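Long-range contact in cellulose-binding protein (Saccharophagus degradans, PDB 2YHG), which is of uncertain function but may bind polysaccharide and hydrolyse glycosidic bonds, this chain being its nucleoside hydrolase-like and C-terminal part: residues Y183-L195 against G277-A289. Sequence-based numbering, arbitrary orientation.
Sequences YDILGQDNAGTWL and GVRGMSCMSGEDA
M281 N donates an almost straight hydrogen bond to G187 O (2.8 Å), lying in the plane of that carbonyl. Beside this bond the backbones nearly touch, the CA atoms of G187 and G280 lying 3.9 Å apart, a fit that two glycines permit, and G280 CA sends a CH...O contact to L186 O. A water bridges L186 O and R279 O.

Two methionines flank this junction. M281, bent at its last torsion (chi3 81°), passes CG against L186 CB at 3.7 Å and lies alongside Q188, M281 SD against Q188 CG. M284 reaches toward the start of helix 190-198, where its CE rests 3.4 Å from D189 O.

Polar side chains take over along the helix. T193 OG1, beside its own backbone N (chi1 -41°), donates to D288 OD1 at 2.6 Å, meeting it nearly along the C-O axis; R206 salt-bridges the same oxygen, while D288 OD2 accepts from G280 N at 2.8 Å. This carboxylate therefore ties the glycine junction to the helix. N190 ND2 approaches E287 OE1 from above the carboxylate plane (2.9 Å), with amide and carboxylate 48° apart. Y117 OH also bonds that oxygen, and M119 N bonds N190 OD1.

Behind the first shell, D184 OD1 accepts from G187 N in an Asx motif. Q188 NE2 donates to I185 O, and the Q188 side chain lies about 4 Å from a bound calcium ion, near its ligands D36 and D244. D189 N-caps the helix through G192 N and also accepts from C154 N. C283 is disulfide-bonded to C68, a further tether for the loop. Altogether, the loop after strand 273-276 clasps the turn between strand 180-185 of the parallel beta-sheet and helix 190-198, beside the calcium site of the alpha/beta nucleoside hydrolase-like domain.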
ATOM      1  N   TYR A 183      -7.515   4.856  -0.999  1.00  5.64           N
ATOM      2  CA  TYR A 183      -6.905   4.739   0.335  1.00  5.67           C
ATOM      3  C   TYR A 183      -6.622   6.166   0.799  1.00  5.40           C
ATOM      4  O   TYR A 183      -5.737   6.833   0.281  1.00  5.70           O
ATOM      5  CB  TYR A 183      -5.620   3.888   0.290  1.00  6.27           C
ATOM      6  CG  TYR A 183      -5.138   3.430   1.641  1.00  5.78           C
ATOM      7  CD1 TYR A 183      -4.746   4.335   2.620  1.00  5.89           C
ATOM      8  CD2 TYR A 183      -5.024   2.089   1.946  1.00  6.46           C
ATOM      9  CE1 TYR A 183      -4.238   3.898   3.825  1.00  6.26           C
ATOM     10  CE2 TYR A 183      -4.519   1.639   3.181  1.00  5.89           C
ATOM     11  CZ  TYR A 183      -4.129   2.568   4.115  1.00  5.64           C
ATOM     12  OH  TYR A 183      -3.596   2.224   5.343  1.00  6.90           O
ATOM     13  N   ASP A 184      -7.438   6.611   1.755  1.00  5.90           N
ATOM     14  CA  ASP A 184      -7.410   7.965   2.320  1.00  5.36           C
ATOM     15  C   ASP A 184      -6.724   7.891   3.677  1.00  5.38           C
ATOM     16  O   ASP A 184      -7.185   7.184   4.565  1.00  5.94           O
ATOM     17  CB  ASP A 184      -8.864   8.426   2.443  1.00  5.68           C
ATOM     18  CG  ASP A 184      -9.114   9.616   3.339  1.00  5.93           C
ATOM     19  OD1 ASP A 184      -8.146  10.277   3.758  1.00  6.94           O
ATOM     20  OD2 ASP A 184     -10.333   9.883   3.595  1.00  6.49           O
ATOM     21  N   ILE A 185      -5.627   8.624   3.853  1.00  5.46           N
ATOM     22  CA  ILE A 185      -4.989   8.732   5.160  1.00  5.75           C
ATOM     23  C   ILE A 185      -5.706   9.802   5.988  1.00  5.75           C
ATOM     24  O   ILE A 185      -5.626  10.992   5.684  1.00  6.16           O
ATOM     25  CB  ILE A 185      -3.496   9.077   5.036  1.00  6.08           C
ATOM     26  CG1 ILE A 185      -2.737   7.943   4.320  1.00  6.64           C
ATOM     27  CG2 ILE A 185      -2.926   9.374   6.438  1.00  6.76           C
ATOM     28  CD1 ILE A 185      -2.400   6.758   5.217  1.00  7.32           C
ATOM     29  N   LEU A 186      -6.415   9.338   7.012  1.00  5.56           N
ATOM     30  CA  LEU A 186      -6.953  10.139   8.107  1.00  6.20           C
ATOM     31  C   LEU A 186      -8.121  11.047   7.785  1.00  6.30           C
ATOM     32  O   LEU A 186      -8.799  11.492   8.724  1.00  8.77           O
ATOM     33  CB  LEU A 186      -5.864  10.937   8.827  1.00  6.12           C
ATOM     34  CG  LEU A 186      -4.973  10.086   9.723  1.00  7.61           C
ATOM     35  CD1 LEU A 186      -3.598  10.738   9.934  1.00  8.77           C
ATOM     36  CD2 LEU A 186      -5.650   9.881  11.074  1.00  9.20           C
ATOM     37  N   GLY A 187      -8.383  11.411   6.543  1.00  5.82           N
ATOM     38  CA  GLY A 187      -9.438  12.352   6.190  1.00  5.42           C
ATOM     39  C   GLY A 187      -8.964  13.765   6.326  1.00  5.73           C
ATOM     40  O   GLY A 187      -8.870  14.349   7.416  1.00  6.53           O
ATOM     41  N   GLN A 188      -8.559  14.341   5.190  1.00  5.49           N
ATOM     42  CA  GLN A 188      -7.941  15.642   5.168  1.00  5.60           C
ATOM     43  C   GLN A 188      -8.610  16.590   4.180  1.00  5.93           C
ATOM     44  O   GLN A 188      -8.134  17.699   3.985  1.00  6.71           O
ATOM     45  CB  GLN A 188      -6.446  15.545   4.905  1.00  6.04           C
ATOM     46  CG  GLN A 188      -5.728  14.744   5.985  1.00  6.60           C
ATOM     47  CD  GLN A 188      -4.288  14.539   5.621  1.00  6.13           C
ATOM     48  OE1 GLN A 188      -3.540  15.508   5.534  1.00  7.55           O
ATOM     49  NE2 GLN A 188      -3.878  13.305   5.386  1.00  7.31           N
ATOM     50  N   ASP A 189      -9.735  16.194   3.612  1.00  5.31           N
ATOM     51  CA  ASP A 189     -10.644  17.140   3.020  1.00  5.64           C
ATOM     52  C   ASP A 189     -12.021  16.538   2.970  1.00  4.94           C
ATOM     53  O   ASP A 189     -12.240  15.349   3.199  1.00  6.38           O
ATOM     54  CB  ASP A 189     -10.174  17.719   1.672  1.00  5.59           C
ATOM     55  CG  ASP A 189     -10.229  16.775   0.479  1.00  5.93           C
ATOM     56  OD1 ASP A 189     -10.748  15.645   0.596  1.00  6.61           O
ATOM     57  OD2 ASP A 189      -9.730  17.209  -0.596  1.00  6.47           O
ATOM     58  N   ASN A 190     -13.000  17.392   2.654  1.00  6.22           N
ATOM     59  CA  ASN A 190     -14.399  16.997   2.569  0.50  5.99           C
ATOM     60  C   ASN A 190     -14.717  16.262   1.267  1.00  5.76           C
ATOM     61  O   ASN A 190     -15.790  15.683   1.137  1.00  7.05           O
ATOM     62  CB  ASN A 190     -15.288  18.233   2.768  0.50  6.34           C
ATOM     63  CG  ASN A 190     -14.942  19.344   1.822  0.50  5.24           C
ATOM     64  OD1 ASN A 190     -14.938  19.120   0.608  0.50  6.54           O
ATOM     65  ND2 ASN A 190     -14.753  20.559   2.350  0.50  8.26           N
ATOM     66  N   ALA A 191     -13.781  16.227   0.313  1.00  5.98           N
ATOM     67  CA  ALA A 191     -13.999  15.579  -0.971  1.00  6.03           C
ATOM     68  C   ALA A 191     -13.938  14.069  -0.858  1.00  5.67           C
ATOM     69  O   ALA A 191     -14.654  13.366  -1.562  1.00  6.57           O
ATOM     70  CB  ALA A 191     -13.014  16.092  -2.006  1.00  7.50           C
ATOM     71  N   GLY A 192     -13.090  13.544   0.019  1.00  6.49           N
ATOM     72  CA  GLY A 192     -13.123  12.110   0.276  1.00  7.03           C
ATOM     73  C   GLY A 192     -14.458  11.694   0.830  1.00  5.99           C
ATOM     74  O   GLY A 192     -15.021  10.670   0.449  1.00  6.54           O
ATOM     75  N   THR A 193     -14.991  12.473   1.753  1.00  5.99           N
ATOM     76  CA  THR A 193     -16.303  12.178   2.338  1.00  6.24           C
ATOM     77  C   THR A 193     -17.395  12.246   1.270  1.00  5.98           C
ATOM     78  O   THR A 193     -18.276  11.376   1.229  1.00  6.41           O
ATOM     79  CB  THR A 193     -16.596  13.111   3.512  1.00  6.20           C
ATOM     80  OG1 THR A 193     -15.382  13.252   4.273  1.00  7.03           O
ATOM     81  CG2 THR A 193     -17.699  12.541   4.339  1.00  6.65           C
ATOM     82  N   TRP A 194     -17.323  13.249   0.399  1.00  5.94           N
ATOM     83  CA  TRP A 194     -18.256  13.357  -0.713  1.00  6.53           C
ATOM     84  C   TRP A 194     -18.222  12.087  -1.575  1.00  6.69           C
ATOM     85  O   TRP A 194     -19.267  11.553  -1.969  1.00  7.19           O
ATOM     86  CB  TRP A 194     -17.929  14.584  -1.547  1.00  6.36           C
ATOM     87  CG  TRP A 194     -18.816  14.773  -2.731  1.00  7.62           C
ATOM     88  CD1 TRP A 194     -20.020  15.436  -2.777  1.00  8.01           C
ATOM     89  CD2 TRP A 194     -18.538  14.363  -4.060  1.00  7.89           C
ATOM     90  NE1 TRP A 194     -20.532  15.415  -4.046  1.00  9.47           N
ATOM     91  CE2 TRP A 194     -19.641  14.768  -4.862  1.00  9.25           C
ATOM     92  CE3 TRP A 194     -17.437  13.782  -4.682  1.00  9.37           C
ATOM     93  CZ2 TRP A 194     -19.685  14.540  -6.234  1.00 11.59           C
ATOM     94  CZ3 TRP A 194     -17.465  13.598  -6.060  1.00 11.39           C
ATOM     95  CH2 TRP A 194     -18.591  13.963  -6.819  1.00 11.88           C
ATOM     96  N   LEU A 195     -17.011  11.565  -1.826  1.00  6.47           N
ATOM     97  CA  LEU A 195     -16.896  10.326  -2.582  1.00  6.89           C
ATOM     98  C   LEU A 195     -17.558   9.156  -1.891  1.00  6.69           C
ATOM     99  O   LEU A 195     -18.318   8.389  -2.511  1.00  7.50           O
ATOM    100  CB  LEU A 195     -15.422   9.977  -2.843  1.00  7.00           C
ATOM    101  CG  LEU A 195     -14.708  10.789  -3.930  1.00  7.19           C
ATOM    102  CD1 LEU A 195     -13.208  10.603  -3.841  1.00  8.28           C
ATOM    103  CD2 LEU A 195     -15.222  10.398  -5.307  1.00  9.51           C
ATOM    104  N   GLY A 277     -19.729   7.409   9.725  1.00  6.08           N
ATOM    105  CA  GLY A 277     -19.358   8.711  10.196  1.00  6.78           C
ATOM    106  C   GLY A 277     -17.921   8.855  10.626  1.00  6.34           C
ATOM    107  O   GLY A 277     -17.603   9.665  11.490  1.00  7.56           O
ATOM    108  N   VAL A 278     -17.007   8.138   9.978  1.00  6.17           N
ATOM    109  CA  VAL A 278     -15.575   8.194  10.339  1.00  6.95           C
ATOM    110  C   VAL A 278     -15.094   9.629  10.081  1.00  5.87           C
ATOM    111  O   VAL A 278     -15.111  10.105   8.938  1.00  6.46           O
ATOM    112  CB  VAL A 278     -14.735   7.195   9.548  1.00  6.73           C
ATOM    113  CG1 VAL A 278     -13.279   7.318   9.936  1.00  8.22           C
ATOM    114  CG2 VAL A 278     -15.196   5.777   9.802  1.00  8.10           C
ATOM    115  N   ARG A 279     -14.681  10.330  11.119  1.00  6.48           N
ATOM    116  CA  ARG A 279     -14.339  11.738  11.002  1.00  6.19           C
ATOM    117  C   ARG A 279     -12.889  11.962  10.605  1.00  6.31           C
ATOM    118  O   ARG A 279     -11.993  11.239  11.048  1.00  7.08           O
ATOM    119  CB  ARG A 279     -14.645  12.472  12.303  1.00  7.02           C
ATOM    120  CG  ARG A 279     -16.108  12.431  12.736  1.00  7.00           C
ATOM    121  CD  ARG A 279     -17.048  12.952  11.678  1.00  6.79           C
ATOM    122  NE  ARG A 279     -18.403  13.099  12.189  1.00  6.82           N
ATOM    123  CZ  ARG A 279     -19.528  12.911  11.492  1.00  6.40           C
ATOM    124  NH1 ARG A 279     -19.521  12.380  10.288  1.00  6.76           N
ATOM    125  NH2 ARG A 279     -20.692  13.306  12.016  1.00  7.31           N
ATOM    126  N   GLY A 280     -12.683  12.995   9.821  1.00  6.46           N
ATOM    127  CA  GLY A 280     -11.360  13.438   9.412  1.00  6.04           C
ATOM    128  C   GLY A 280     -10.648  14.207  10.507  1.00  6.13           C
ATOM    129  O   GLY A 280     -11.109  14.321  11.642  1.00  7.47           O
ATOM    130  N   MET A 281      -9.509  14.754  10.141  1.00  6.27           N
ATOM    131  CA  MET A 281      -8.659  15.477  11.061  1.00  6.47           C
ATOM    132  C   MET A 281      -9.258  16.805  11.470  1.00  6.88           C
ATOM    133  O   MET A 281     -10.199  17.319  10.882  1.00  7.32           O
ATOM    134  CB  MET A 281      -7.287  15.683  10.428  1.00  6.77           C
ATOM    135  CG  MET A 281      -6.586  14.379  10.065  1.00  7.11           C
ATOM    136  SD  MET A 281      -4.861  14.532   9.560  1.00  7.38           S
ATOM    137  CE  MET A 281      -4.078  14.629  11.165  1.00  8.94           C
ATOM    138  N   SER A 282      -8.652  17.400  12.500  1.00  7.31           N
ATOM    139  CA  SER A 282      -9.217  18.590  13.134  1.00  8.73           C
ATOM    140  C   SER A 282      -9.306  19.781  12.195  1.00  8.72           C
ATOM    141  O   SER A 282     -10.206  20.605  12.364  1.00 10.03           O
ATOM    142  CB  SER A 282      -8.400  18.974  14.350  1.00  9.55           C
ATOM    143  OG  SER A 282      -7.097  19.356  13.977  1.00 11.07           O
ATOM    144  N   CYS A 283      -8.479  19.825  11.148  1.00  8.23           N
ATOM    145  CA  CYS A 283      -8.511  20.898  10.188  1.00  8.47           C
ATOM    146  C   CYS A 283      -9.702  20.853   9.249  1.00  8.06           C
ATOM    147  O   CYS A 283      -9.885  21.807   8.490  1.00  9.45           O
ATOM    148  CB  CYS A 283      -7.198  20.989   9.399  1.00  9.50           C
ATOM    149  SG  CYS A 283      -6.599  19.483   8.494  0.70  7.89           S
ATOM    150  N   MET A 284     -10.550  19.825   9.375  1.00  7.66           N
ATOM    151  CA  MET A 284     -11.800  19.776   8.652  1.00  7.40           C
ATOM    152  C   MET A 284     -12.986  19.506   9.591  1.00  8.23           C
ATOM    153  O   MET A 284     -14.033  19.015   9.160  1.00  8.37           O
ATOM    154  CB  MET A 284     -11.778  18.766   7.498  1.00  8.18           C
ATOM    155  CG  MET A 284     -11.515  17.332   7.890  1.00  7.74           C
ATOM    156  SD  MET A 284     -11.698  16.168   6.536  1.00  7.89           S
ATOM    157  CE  MET A 284     -13.460  16.382   6.180  1.00  8.23           C
ATOM    158  N   SER A 285     -12.864  19.959  10.829  1.00  9.38           N
ATOM    159  CA  SER A 285     -13.923  19.758  11.783  1.00  9.70           C
ATOM    160  C   SER A 285     -15.258  20.307  11.283  1.00  8.66           C
ATOM    161  O   SER A 285     -15.338  21.361  10.689  1.00 11.08           O
ATOM    162  CB  SER A 285     -13.538  20.392  13.104  1.00 12.94           C
ATOM    163  OG  SER A 285     -13.299  21.751  12.930  1.00 18.69           O
ATOM    164  N   GLY A 286     -16.302  19.533  11.525  1.00  9.17           N
ATOM    165  CA  GLY A 286     -17.655  19.943  11.160  1.00  8.81           C
ATOM    166  C   GLY A 286     -18.028  19.623   9.722  1.00  8.03           C
ATOM    167  O   GLY A 286     -19.208  19.698   9.384  1.00  9.92           O
ATOM    168  N   GLU A 287     -17.052  19.357   8.846  1.00  7.46           N
ATOM    169  CA  GLU A 287     -17.320  19.214   7.418  1.00  7.55           C
ATOM    170  C   GLU A 287     -17.864  17.841   7.069  1.00  7.64           C
ATOM    171  O   GLU A 287     -18.647  17.731   6.128  1.00 10.24           O
ATOM    172  CB  GLU A 287     -16.080  19.510   6.617  1.00  7.94           C
ATOM    173  CG  GLU A 287     -15.599  20.946   6.761  1.00  8.73           C
ATOM    174  CD  GLU A 287     -14.339  21.249   6.020  1.00  9.05           C
ATOM    175  OE1 GLU A 287     -13.934  20.480   5.123  1.00  9.64           O
ATOM    176  OE2 GLU A 287     -13.723  22.293   6.319  1.00 12.86           O
ATOM    177  N   ASP A 288     -17.434  16.791   7.756  1.00  6.25           N
ATOM    178  CA  ASP A 288     -17.912  15.454   7.418  1.00  6.66           C
ATOM    179  C   ASP A 288     -19.419  15.307   7.695  1.00  6.19           C
ATOM    180  O   ASP A 288     -20.102  14.575   6.971  1.00  6.48           O
ATOM    181  CB  ASP A 288     -17.231  14.386   8.291  1.00  6.47           C
ATOM    182  CG  ASP A 288     -15.750  14.119   7.972  1.00  6.53           C
ATOM    183  OD1 ASP A 288     -15.441  13.638   6.864  1.00  7.60           O
ATOM    184  OD2 ASP A 288     -14.933  14.343   8.893  1.00  7.59           O
ATOM    185  N   ALA A 289     -19.913  15.931   8.754  1.00  6.88           N
ATOM    186  CA  ALA A 289     -21.226  15.629   9.276  1.00  6.54           C
ATOM    187  C   ALA A 289     -22.331  15.910   8.272  1.00  6.46           C
ATOM    188  O   ALA A 289     -23.409  15.282   8.342  1.00  6.98           O
ATOM    189  CB  ALA A 289     -21.492  16.402  10.568  1.00  8.44           C
TER
HETATM  190  O   HOH W   1      -9.222  11.002  11.309  1.00 12.55           O